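Local coordinates for protein cellulase IBT99 (Metagenomes, PDB 6WBT) that probably hydrolyses 6-phospho-alpha-glucosides, as a family 4 glycoside hydrolase that binds NAD, a manganese ion and glucose 6-phosphate, at residues A84-G89 and V128-Y133; T123-V128 and I401-E406. All coordinates share one frame; numbering follows the deposited sequence.

Contact 1 (A84-G89 and V128-Y133); sequences AQMRVG and VQLIDY. With NAD (nicotinamide-adenine-dinucleotide), chain G.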
ATOM      1  N   ALA A  84     -27.588  16.975  14.074  1.00 48.55           N
ATOM      2  CA  ALA A  84     -27.922  17.546  12.777  1.00 46.87           C
ATOM      3  C   ALA A  84     -28.897  16.645  12.032  1.00 46.21           C
ATOM      4  O   ALA A  84     -28.666  15.439  11.902  1.00 43.94           O
ATOM      5  CB  ALA A  84     -26.659  17.759  11.944  1.00 44.79           C
ATOM      6  N   GLN A  85     -29.981  17.237  11.542  1.00 47.90           N
ATOM      7  CA  GLN A  85     -30.954  16.518  10.728  1.00 48.77           C
ATOM      8  C   GLN A  85     -31.514  17.465   9.669  1.00 49.91           C
ATOM      9  O   GLN A  85     -32.723  17.552   9.449  1.00 51.23           O
ATOM     10  CB  GLN A  85     -32.060  15.918  11.596  1.00 49.70           C
ATOM     11  CG  GLN A  85     -32.745  16.907  12.525  1.00 51.40           C
ATOM     12  CD  GLN A  85     -33.841  16.262  13.349  1.00 54.35           C
ATOM     13  OE1 GLN A  85     -33.849  15.047  13.548  1.00 55.40           O
ATOM     14  NE2 GLN A  85     -34.776  17.072  13.829  1.00 54.95           N
HETATM   15  N   MSE A  86     -30.626  18.190   8.997  1.00 49.80           N
HETATM   16  CA  MSE A  86     -31.031  19.151   7.980  1.00 51.36           C
HETATM   17  C   MSE A  86     -31.373  18.462   6.665  1.00 52.35           C
HETATM   18  O   MSE A  86     -30.899  17.362   6.383  1.00 51.15           O
HETATM   19  CB  MSE A  86     -29.925  20.184   7.750  1.00 52.82           C
HETATM   20  CG  MSE A  86     -28.675  19.613   7.093  1.00 54.99           C
HETATM   21 SE   MSE A  86     -27.299  20.953   6.754  0.71 56.84          SE
HETATM   22  CE  MSE A  86     -26.922  21.471   8.595  1.00 56.76           C
ATOM     23  N   ARG A  87     -32.209  19.122   5.866  1.00 53.83           N
ATOM     24  CA  ARG A  87     -32.520  18.698   4.501  1.00 52.81           C
ATOM     25  C   ARG A  87     -32.464  19.955   3.641  1.00 52.90           C
ATOM     26  O   ARG A  87     -33.472  20.649   3.477  1.00 56.04           O
ATOM     27  CB  ARG A  87     -33.880  18.007   4.416  1.00 52.82           C
ATOM     28  CG  ARG A  87     -34.222  17.506   3.021  1.00 53.53           C
ATOM     29  CD  ARG A  87     -35.641  16.969   2.943  1.00 55.13           C
ATOM     30  NE  ARG A  87     -35.840  15.794   3.786  1.00 56.60           N
ATOM     31  CZ  ARG A  87     -35.626  14.545   3.388  1.00 57.06           C
ATOM     32  NH1 ARG A  87     -35.201  14.303   2.154  1.00 58.06           N
ATOM     33  NH2 ARG A  87     -35.835  13.536   4.221  1.00 56.25           N
ATOM     34  N   VAL A  88     -31.276  20.253   3.109  1.00 49.57           N
ATOM     35  CA  VAL A  88     -31.103  21.449   2.294  1.00 48.19           C
ATOM     36  C   VAL A  88     -32.002  21.361   1.072  1.00 49.46           C
ATOM     37  O   VAL A  88     -31.988  20.367   0.336  1.00 48.20           O
ATOM     38  CB  VAL A  88     -29.629  21.620   1.898  1.00 47.43           C
ATOM     39  CG1 VAL A  88     -29.453  22.881   1.066  1.00 46.02           C
ATOM     40  CG2 VAL A  88     -28.748  21.664   3.138  1.00 47.51           C
ATOM     41  N   GLY A  89     -32.793  22.410   0.853  1.00 51.20           N
ATOM     42  CA  GLY A  89     -33.797  22.410  -0.185  1.00 51.09           C
ATOM     43  C   GLY A  89     -35.139  21.854   0.235  1.00 50.32           C
ATOM     44  O   GLY A  89     -36.127  22.057  -0.483  1.00 50.28           O
ATOM     45  N   VAL A 128     -20.585  22.266   6.218  1.00 48.01           N
ATOM     46  CA  VAL A 128     -19.320  22.883   6.608  1.00 47.51           C
ATOM     47  C   VAL A 128     -19.575  24.133   7.441  1.00 47.97           C
ATOM     48  O   VAL A 128     -18.857  24.409   8.411  1.00 47.42           O
ATOM     49  CB  VAL A 128     -18.468  23.188   5.361  1.00 46.66           C
ATOM     50  CG1 VAL A 128     -17.218  23.966   5.740  1.00 46.61           C
ATOM     51  CG2 VAL A 128     -18.090  21.896   4.650  1.00 45.93           C
ATOM     52  N   GLN A 129     -20.608  24.903   7.083  1.00 48.47           N
ATOM     53  CA  GLN A 129     -20.969  26.070   7.879  1.00 49.06           C
ATOM     54  C   GLN A 129     -21.433  25.673   9.273  1.00 46.89           C
ATOM     55  O   GLN A 129     -21.183  26.401  10.241  1.00 47.39           O
ATOM     56  CB  GLN A 129     -22.053  26.878   7.164  1.00 49.86           C
ATOM     57  CG  GLN A 129     -22.322  28.236   7.784  1.00 51.75           C
ATOM     58  CD  GLN A 129     -23.301  29.061   6.973  1.00 55.06           C
ATOM     59  OE1 GLN A 129     -24.359  28.575   6.572  1.00 55.94           O
ATOM     60  NE2 GLN A 129     -22.951  30.317   6.724  1.00 56.88           N
ATOM     61  N   LEU A 130     -22.105  24.525   9.397  1.00 43.05           N
ATOM     62  CA  LEU A 130     -22.472  24.024  10.717  1.00 42.46           C
ATOM     63  C   LEU A 130     -21.234  23.675  11.534  1.00 44.89           C
ATOM     64  O   LEU A 130     -21.205  23.880  12.754  1.00 44.98           O
ATOM     65  CB  LEU A 130     -23.385  22.805  10.579  1.00 38.83           C
ATOM     66  CG  LEU A 130     -23.678  21.998  11.848  1.00 39.15           C
ATOM     67  CD1 LEU A 130     -24.385  22.852  12.883  1.00 40.81           C
ATOM     68  CD2 LEU A 130     -24.499  20.760  11.520  1.00 39.54           C
ATOM     69  N   ILE A 131     -20.199  23.151  10.874  1.00 45.17           N
ATOM     70  CA  ILE A 131     -18.960  22.817  11.569  1.00 44.12           C
ATOM     71  C   ILE A 131     -18.293  24.081  12.098  1.00 45.15           C
ATOM     72  O   ILE A 131     -17.867  24.143  13.258  1.00 44.33           O
ATOM     73  CB  ILE A 131     -18.017  22.035  10.636  1.00 42.78           C
ATOM     74  CG1 ILE A 131     -18.661  20.717  10.194  1.00 43.74           C
ATOM     75  CG2 ILE A 131     -16.684  21.785  11.319  1.00 42.34           C
ATOM     76  CD1 ILE A 131     -18.801  19.697  11.300  1.00 44.88           C
ATOM     77  N   ASP A 132     -18.198  25.111  11.252  1.00 46.32           N
ATOM     78  CA  ASP A 132     -17.531  26.345  11.654  1.00 49.03           C
ATOM     79  C   ASP A 132     -18.301  27.077  12.746  1.00 53.50           C
ATOM     80  O   ASP A 132     -17.702  27.823  13.530  1.00 56.49           O
ATOM     81  CB  ASP A 132     -17.332  27.250  10.439  1.00 48.10           C
ATOM     82  CG  ASP A 132     -16.446  26.617   9.383  1.00 49.14           C
ATOM     83  OD1 ASP A 132     -15.468  25.936   9.757  1.00 49.59           O
ATOM     84  OD2 ASP A 132     -16.729  26.795   8.181  1.00 48.98           O
ATOM     85  N   TYR A 133     -19.622  26.886  12.813  1.00 52.72           N
ATOM     86  CA  TYR A 133     -20.396  27.452  13.914  1.00 51.79           C
ATOM     87  C   TYR A 133     -19.949  26.872  15.247  1.00 52.01           C
ATOM     88  O   TYR A 133     -19.757  27.603  16.227  1.00 54.23           O
ATOM     89  CB  TYR A 133     -21.889  27.197  13.696  1.00 51.43           C
ATOM     90  CG  TYR A 133     -22.553  28.146  12.727  1.00 51.70           C
ATOM     91  CD1 TYR A 133     -22.118  29.458  12.600  1.00 53.01           C
ATOM     92  CD2 TYR A 133     -23.619  27.729  11.942  1.00 50.89           C
ATOM     93  CE1 TYR A 133     -22.726  30.329  11.717  1.00 53.94           C
ATOM     94  CE2 TYR A 133     -24.233  28.592  11.054  1.00 51.32           C
ATOM     95  CZ  TYR A 133     -23.783  29.890  10.946  1.00 53.80           C
ATOM     96  OH  TYR A 133     -24.391  30.753  10.063  1.00 55.87           O
TER
HETATM   97  PA  NAD G 503     -37.663  17.916   6.457  1.00 60.71           P
HETATM   98  O1A NAD G 503     -37.546  18.523   5.099  1.00 60.66           O
HETATM   99  O2A NAD G 503     -39.023  17.534   6.940  1.00 60.79           O
HETATM  100  O5B NAD G 503     -36.972  18.897   7.525  1.00 59.49           O
HETATM  101  C5B NAD G 503     -35.591  19.308   7.327  1.00 58.93           C
HETATM  102  C4B NAD G 503     -35.334  20.579   8.100  1.00 58.74           C
HETATM  103  O4B NAD G 503     -33.974  21.032   7.862  1.00 58.72           O
HETATM  104  C3B NAD G 503     -36.234  21.777   7.750  1.00 58.92           C
HETATM  105  O3B NAD G 503     -36.750  22.351   8.944  1.00 58.79           O
HETATM  106  C2B NAD G 503     -35.265  22.747   7.066  1.00 59.17           C
HETATM  107  O2B NAD G 503     -35.666  24.099   7.123  1.00 58.27           O
HETATM  108  C1B NAD G 503     -33.992  22.439   7.839  1.00 59.38           C
HETATM  109  N9A NAD G 503     -32.772  22.928   7.205  1.00 60.57           N
HETATM  110  C8A NAD G 503     -32.507  22.974   5.860  1.00 61.63           C
HETATM  111  N7A NAD G 503     -31.330  23.473   5.576  1.00 62.42           N
HETATM  112  C5A NAD G 503     -30.784  23.788   6.812  1.00 61.78           C
HETATM  113  C6A NAD G 503     -29.550  24.356   7.182  1.00 61.66           C
HETATM  114  N6A NAD G 503     -28.614  24.722   6.311  1.00 62.06           N
HETATM  115  N1A NAD G 503     -29.320  24.541   8.504  1.00 61.36           N
HETATM  116  C2A NAD G 503     -30.267  24.172   9.375  1.00 61.28           C
HETATM  117  N3A NAD G 503     -31.459  23.630   9.142  1.00 61.17           N
HETATM  118  C4A NAD G 503     -31.664  23.459   7.826  1.00 61.40           C
HETATM  119  O3  NAD G 503     -36.715  16.626   6.534  1.00 63.16           O
HETATM  120  PN  NAD G 503     -36.933  15.157   7.141  1.00 64.77           P
HETATM  121  O1N NAD G 503     -37.403  15.281   8.552  1.00 65.78           O
HETATM  122  O2N NAD G 503     -37.752  14.355   6.185  1.00 64.49           O
HETATM  123  O5D NAD G 503     -35.424  14.618   7.130  1.00 65.09           O
HETATM  124  C5D NAD G 503     -34.416  15.418   7.795  1.00 64.02           C
HETATM  125  C4D NAD G 503     -33.049  14.885   7.447  1.00 63.82           C
HETATM  126  O4D NAD G 503     -32.858  13.610   8.100  1.00 64.07           O
HETATM  127  C3D NAD G 503     -32.800  14.612   5.956  1.00 64.18           C
HETATM  128  O3D NAD G 503     -31.521  15.109   5.586  1.00 65.01           O
HETATM  129  C2D NAD G 503     -32.832  13.081   5.925  1.00 63.47           C
HETATM  130  O2D NAD G 503     -32.218  12.497   4.787  1.00 62.16           O
HETATM  131  C1D NAD G 503     -32.118  12.767   7.233  1.00 65.22           C
HETATM  132  N1N NAD G 503     -32.305  11.352   7.660  1.00 67.80           N
HETATM  133  C2N NAD G 503     -31.266  10.466   7.553  1.00 69.46           C
HETATM  134  C3N NAD G 503     -31.428   9.139   7.920  1.00 71.34           C
HETATM  135  C7N NAD G 503     -30.229   8.230   7.831  1.00 73.81           C
HETATM  136  O7N NAD G 503     -30.384   7.055   7.510  1.00 75.16           O
HETATM  137  N7N NAD G 503     -29.045   8.740   8.144  1.00 74.43           N
HETATM  138  C4N NAD G 503     -32.673   8.709   8.370  1.00 70.34           C
HETATM  139  C5N NAD G 503     -33.699   9.619   8.506  1.00 69.07           C
HETATM  140  C6N NAD G 503     -33.495  10.934   8.150  1.00 67.87           C
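Leu130 reaches from helix 114-136 to the loop leaving strand 81-84, where its CD2 touches Ala84 CB at 3.7 Å and Met86 CE at 3.9 Å. The loop follows a parallel strand of the Rossmann-type domain's sheet and supplies residues of the NAD pocket, and helix 114-136 packs against it. Met86, a selenomethionine, runs beside the adenine, and within this contact its tip alone also meets the helix. Its CB lies 3.7 Å from C4A of the adenine, SE passes 4.0 Å from the exocyclic N6A, and the bend at chi3 (63°) turns CE toward both N1A and Leu130 CD2. Met86 and Leu130 pass alongside one another, running opposite ways, a purely apolar meeting that includes no hydrogen bond. Arg87 turns to the pyrophosphate that links the two nucleotides. Its CG stands anti to the backbone N (chi1 -178°), and a bend further out lays the guanidinium along the pyrophosphate. NE gives a nearly straight bond (168°) to the bridging O3, which lies in the guanidinium plane at its edge, whereas NH1 pairs with Glu110, a residue of the sugar-phosphate pocket. With an alanine here, the pyrophosphate would probably lose these side-chain donors and Glu110 its salt-bridge partner. The ribose carbon C3D sits 3.5 Å above the guanidinium plane, offset toward its rim, and NH2 is shared between O2N at 2.9 Å and O5D at 3.1 Å.

Contact 2 (T123-V128 and I401-E406); sequences TIYPMV and IEHSYE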
ATOM      1  N   THR A 123     -25.776  19.840   0.279  1.00 46.14           N
ATOM      2  CA  THR A 123     -25.535  19.683   1.706  1.00 44.03           C
ATOM      3  C   THR A 123     -24.077  19.882   2.102  1.00 45.06           C
ATOM      4  O   THR A 123     -23.798  20.052   3.293  1.00 47.03           O
ATOM      5  CB  THR A 123     -25.999  18.290   2.164  1.00 41.73           C
ATOM      6  OG1 THR A 123     -27.192  17.928   1.458  1.00 41.04           O
ATOM      7  CG2 THR A 123     -26.291  18.273   3.661  1.00 41.88           C
ATOM      8  N   ILE A 124     -23.148  19.884   1.142  1.00 45.31           N
ATOM      9  CA  ILE A 124     -21.721  19.923   1.473  1.00 44.66           C
ATOM     10  C   ILE A 124     -21.382  21.192   2.248  1.00 46.02           C
ATOM     11  O   ILE A 124     -20.967  21.138   3.411  1.00 46.03           O
ATOM     12  CB  ILE A 124     -20.867  19.796   0.199  1.00 44.50           C
ATOM     13  CG1 ILE A 124     -21.025  18.403  -0.413  1.00 45.47           C
ATOM     14  CG2 ILE A 124     -19.404  20.082   0.504  1.00 33.51           C
ATOM     15  CD1 ILE A 124     -20.202  18.184  -1.663  1.00 33.65           C
ATOM     16  N   TYR A 125     -21.553  22.350   1.616  1.00 46.72           N
ATOM     17  CA  TYR A 125     -21.152  23.611   2.231  1.00 48.36           C
ATOM     18  C   TYR A 125     -22.040  24.015   3.408  1.00 49.05           C
ATOM     19  O   TYR A 125     -21.517  24.538   4.401  1.00 51.62           O
ATOM     20  CB  TYR A 125     -21.110  24.726   1.184  1.00 50.06           C
ATOM     21  CG  TYR A 125     -19.875  24.676   0.313  1.00 51.72           C
ATOM     22  CD1 TYR A 125     -18.616  24.903   0.855  1.00 52.31           C
ATOM     23  CD2 TYR A 125     -19.964  24.403  -1.044  1.00 52.98           C
ATOM     24  CE1 TYR A 125     -17.481  24.857   0.070  1.00 53.71           C
ATOM     25  CE2 TYR A 125     -18.833  24.356  -1.839  1.00 54.06           C
ATOM     26  CZ  TYR A 125     -17.594  24.584  -1.277  1.00 54.72           C
ATOM     27  OH  TYR A 125     -16.465  24.538  -2.062  1.00 56.02           O
ATOM     28  N   PRO A 126     -23.365  23.822   3.355  1.00 48.04           N
ATOM     29  CA  PRO A 126     -24.166  24.068   4.568  1.00 47.36           C
ATOM     30  C   PRO A 126     -23.733  23.236   5.761  1.00 48.17           C
ATOM     31  O   PRO A 126     -23.834  23.708   6.901  1.00 50.19           O
ATOM     32  CB  PRO A 126     -25.590  23.720   4.118  1.00 46.38           C
ATOM     33  CG  PRO A 126     -25.594  24.042   2.678  1.00 47.83           C
ATOM     34  CD  PRO A 126     -24.233  23.637   2.176  1.00 48.19           C
HETATM   35  N   MSE A 127     -23.253  22.016   5.541  1.00 47.21           N
HETATM   36  CA  MSE A 127     -22.727  21.196   6.628  1.00 48.21           C
HETATM   37  C   MSE A 127     -21.407  21.761   7.141  1.00 48.38           C
HETATM   38  O   MSE A 127     -21.138  21.739   8.341  1.00 47.72           O
HETATM   39  CB  MSE A 127     -22.539  19.747   6.177  1.00 49.11           C
HETATM   40  CG  MSE A 127     -23.775  18.880   6.336  1.00 50.74           C
HETATM   41 SE   MSE A 127     -24.326  18.728   8.200  0.66 52.01          SE
HETATM   42  CE  MSE A 127     -22.635  18.120   8.960  1.00 47.45           C
ATOM     43  N   VAL A 128     -20.585  22.266   6.218  1.00 48.01           N
ATOM     44  CA  VAL A 128     -19.320  22.883   6.608  1.00 47.51           C
ATOM     45  C   VAL A 128     -19.575  24.133   7.441  1.00 47.97           C
ATOM     46  O   VAL A 128     -18.857  24.409   8.411  1.00 47.42           O
ATOM     47  CB  VAL A 128     -18.468  23.188   5.361  1.00 46.66           C
ATOM     48  CG1 VAL A 128     -17.218  23.966   5.740  1.00 46.61           C
ATOM     49  CG2 VAL A 128     -18.090  21.896   4.650  1.00 45.93           C
ATOM     50  N   ILE A 401     -15.342  21.642  -4.372  1.00 48.72           N
ATOM     51  CA  ILE A 401     -14.194  22.408  -3.898  1.00 48.66           C
ATOM     52  C   ILE A 401     -13.580  23.214  -5.034  1.00 50.34           C
ATOM     53  O   ILE A 401     -13.335  24.418  -4.900  1.00 51.50           O
ATOM     54  CB  ILE A 401     -13.159  21.467  -3.252  1.00 47.89           C
ATOM     55  CG1 ILE A 401     -13.757  20.774  -2.026  1.00 47.04           C
ATOM     56  CG2 ILE A 401     -11.897  22.235  -2.882  1.00 48.31           C
ATOM     57  CD1 ILE A 401     -12.840  19.744  -1.403  1.00 46.64           C
ATOM     58  N   GLU A 402     -13.326  22.565  -6.166  1.00 51.19           N
ATOM     59  CA  GLU A 402     -12.643  23.187  -7.291  1.00 51.73           C
ATOM     60  C   GLU A 402     -13.590  23.899  -8.248  1.00 52.97           C
ATOM     61  O   GLU A 402     -13.120  24.511  -9.213  1.00 54.21           O
ATOM     62  CB  GLU A 402     -11.835  22.130  -8.051  1.00 51.85           C
ATOM     63  CG  GLU A 402     -10.857  21.372  -7.170  1.00 54.24           C
ATOM     64  CD  GLU A 402     -10.451  20.039  -7.762  1.00 56.92           C
ATOM     65  OE1 GLU A 402     -10.803  19.774  -8.931  1.00 58.02           O
ATOM     66  OE2 GLU A 402      -9.787  19.252  -7.056  1.00 58.18           O
ATOM     67  N   HIS A 403     -14.902  23.833  -8.005  1.00 53.10           N
ATOM     68  CA  HIS A 403     -15.902  24.493  -8.848  1.00 54.00           C
ATOM     69  C   HIS A 403     -15.778  24.054 -10.304  1.00 53.63           C
ATOM     70  O   HIS A 403     -15.954  24.849 -11.230  1.00 54.34           O
ATOM     71  CB  HIS A 403     -15.806  26.016  -8.730  1.00 54.92           C
ATOM     72  CG  HIS A 403     -16.038  26.532  -7.344  1.00 57.14           C
ATOM     73  ND1 HIS A 403     -17.264  26.992  -6.916  1.00 58.20           N
ATOM     74  CD2 HIS A 403     -15.199  26.659  -6.289  1.00 57.44           C
ATOM     75  CE1 HIS A 403     -17.170  27.381  -5.657  1.00 58.08           C
ATOM     76  NE2 HIS A 403     -15.928  27.189  -5.253  1.00 57.63           N
ATOM     77  N   SER A 404     -15.475  22.776 -10.510  1.00 51.58           N
ATOM     78  CA  SER A 404     -15.202  22.236 -11.835  1.00 49.61           C
ATOM     79  C   SER A 404     -16.445  21.534 -12.369  1.00 50.06           C
ATOM     80  O   SER A 404     -16.945  20.589 -11.751  1.00 50.67           O
ATOM     81  CB  SER A 404     -14.016  21.272 -11.790  1.00 45.30           C
ATOM     82  OG  SER A 404     -13.804  20.661 -13.051  1.00 44.26           O
ATOM     83  N   TYR A 405     -16.937  22.002 -13.519  1.00 49.22           N
ATOM     84  CA  TYR A 405     -18.053  21.334 -14.178  1.00 48.13           C
ATOM     85  C   TYR A 405     -17.661  19.947 -14.671  1.00 47.88           C
ATOM     86  O   TYR A 405     -18.490  19.030 -14.667  1.00 47.99           O
ATOM     87  CB  TYR A 405     -18.560  22.192 -15.340  1.00 48.12           C
ATOM     88  CG  TYR A 405     -19.606  21.528 -16.209  1.00 48.99           C
ATOM     89  CD1 TYR A 405     -19.243  20.819 -17.349  1.00 48.21           C
ATOM     90  CD2 TYR A 405     -20.956  21.620 -15.899  1.00 50.01           C
ATOM     91  CE1 TYR A 405     -20.193  20.213 -18.147  1.00 49.49           C
ATOM     92  CE2 TYR A 405     -21.915  21.019 -16.694  1.00 51.38           C
ATOM     93  CZ  TYR A 405     -21.528  20.316 -17.815  1.00 51.72           C
ATOM     94  OH  TYR A 405     -22.477  19.715 -18.609  1.00 52.46           O
ATOM     95  N   GLU A 406     -16.406  19.775 -15.094  1.00 48.00           N
ATOM     96  CA  GLU A 406     -15.974  18.491 -15.634  1.00 49.19           C
ATOM     97  C   GLU A 406     -15.888  17.424 -14.552  1.00 47.31           C
ATOM     98  O   GLU A 406     -16.164  16.249 -14.820  1.00 46.77           O
ATOM     99  CB  GLU A 406     -14.625  18.648 -16.337  1.00 50.51           C
ATOM    100  CG  GLU A 406     -14.280  17.509 -17.278  1.00 52.07           C
ATOM    101  CD  GLU A 406     -13.013  17.773 -18.066  1.00 55.87           C
ATOM    102  OE1 GLU A 406     -12.116  16.904 -18.063  1.00 56.35           O
ATOM    103  OE2 GLU A 406     -12.911  18.854 -18.684  1.00 57.39           O
TER
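Tyr125 makes the van der Waals part of this contact with its hydroxyl end, which reaches the backbone of helix 380-402: OH lies 3.6 Å from Ile401 CA and 3.9 Å from Ile401 N. The side chain of Ile401 stays further back and turns instead to Leu161 of helix 151-161. Leu161 also meets Val128, and Ala157 of the same helix meets Ile124, so helix 151-161 lies beside both segments. With CG anti to its carbonyl carbon (chi1 -78°), Tyr125 projects from helix 114-136 toward the end of helix 380-402, and Pro440 packs against it too.

The polar part is carried by the same hydroxyl, hydrogen-bonded to the carbonyl O of Ala400 in the last turn of helix 380-402. His403 NE2 comes within 4.2 Å of Tyr125 OH, obliquely and too far for a bond, while ND1 of that ring is held by the carbonyl O of Glu441 near the C-terminus. These residues join a helix of the Rossmann-type NAD domain to the C-terminal domain of the family 4 fold, at the surface of the chain.

Backbone geometry shapes each side. Helix 114-136 is kinked at Tyr125 and Pro126, where two amide nitrogens make no bond to the preceding turn; proline has no N-H to give. On the other side His403, with a positive phi of 56°, breaks the helical run, and Ser404 follows as N-cap of helix 405-414, its OG making a weak hydrogen bond to Lys407 N. Beyond it, Glu406 OE2 hydrogen-bonds Thr259 OG1 of a neighbouring subunit.

The centres of contacts 1 and 2 lie about 13 Å apart, and both are built on helix 114-136, with Val128 common to their segments. Along the chain the order is 84-89, 123-128, 128-133 and 401-406, so the two contacts interleave. They also meet directly: Met86 CE packs 3.8 Å from Met127 SE, and Val88 CG2 lies 3.9 Å from Pro126 CB. One helix thus backs the buried NAD-binding loop after strand 81-84 with one part of its surface, and with another meets the C-terminal domain at the chain's exterior. In this way the dinucleotide site and the domain junction are joined through a single helix.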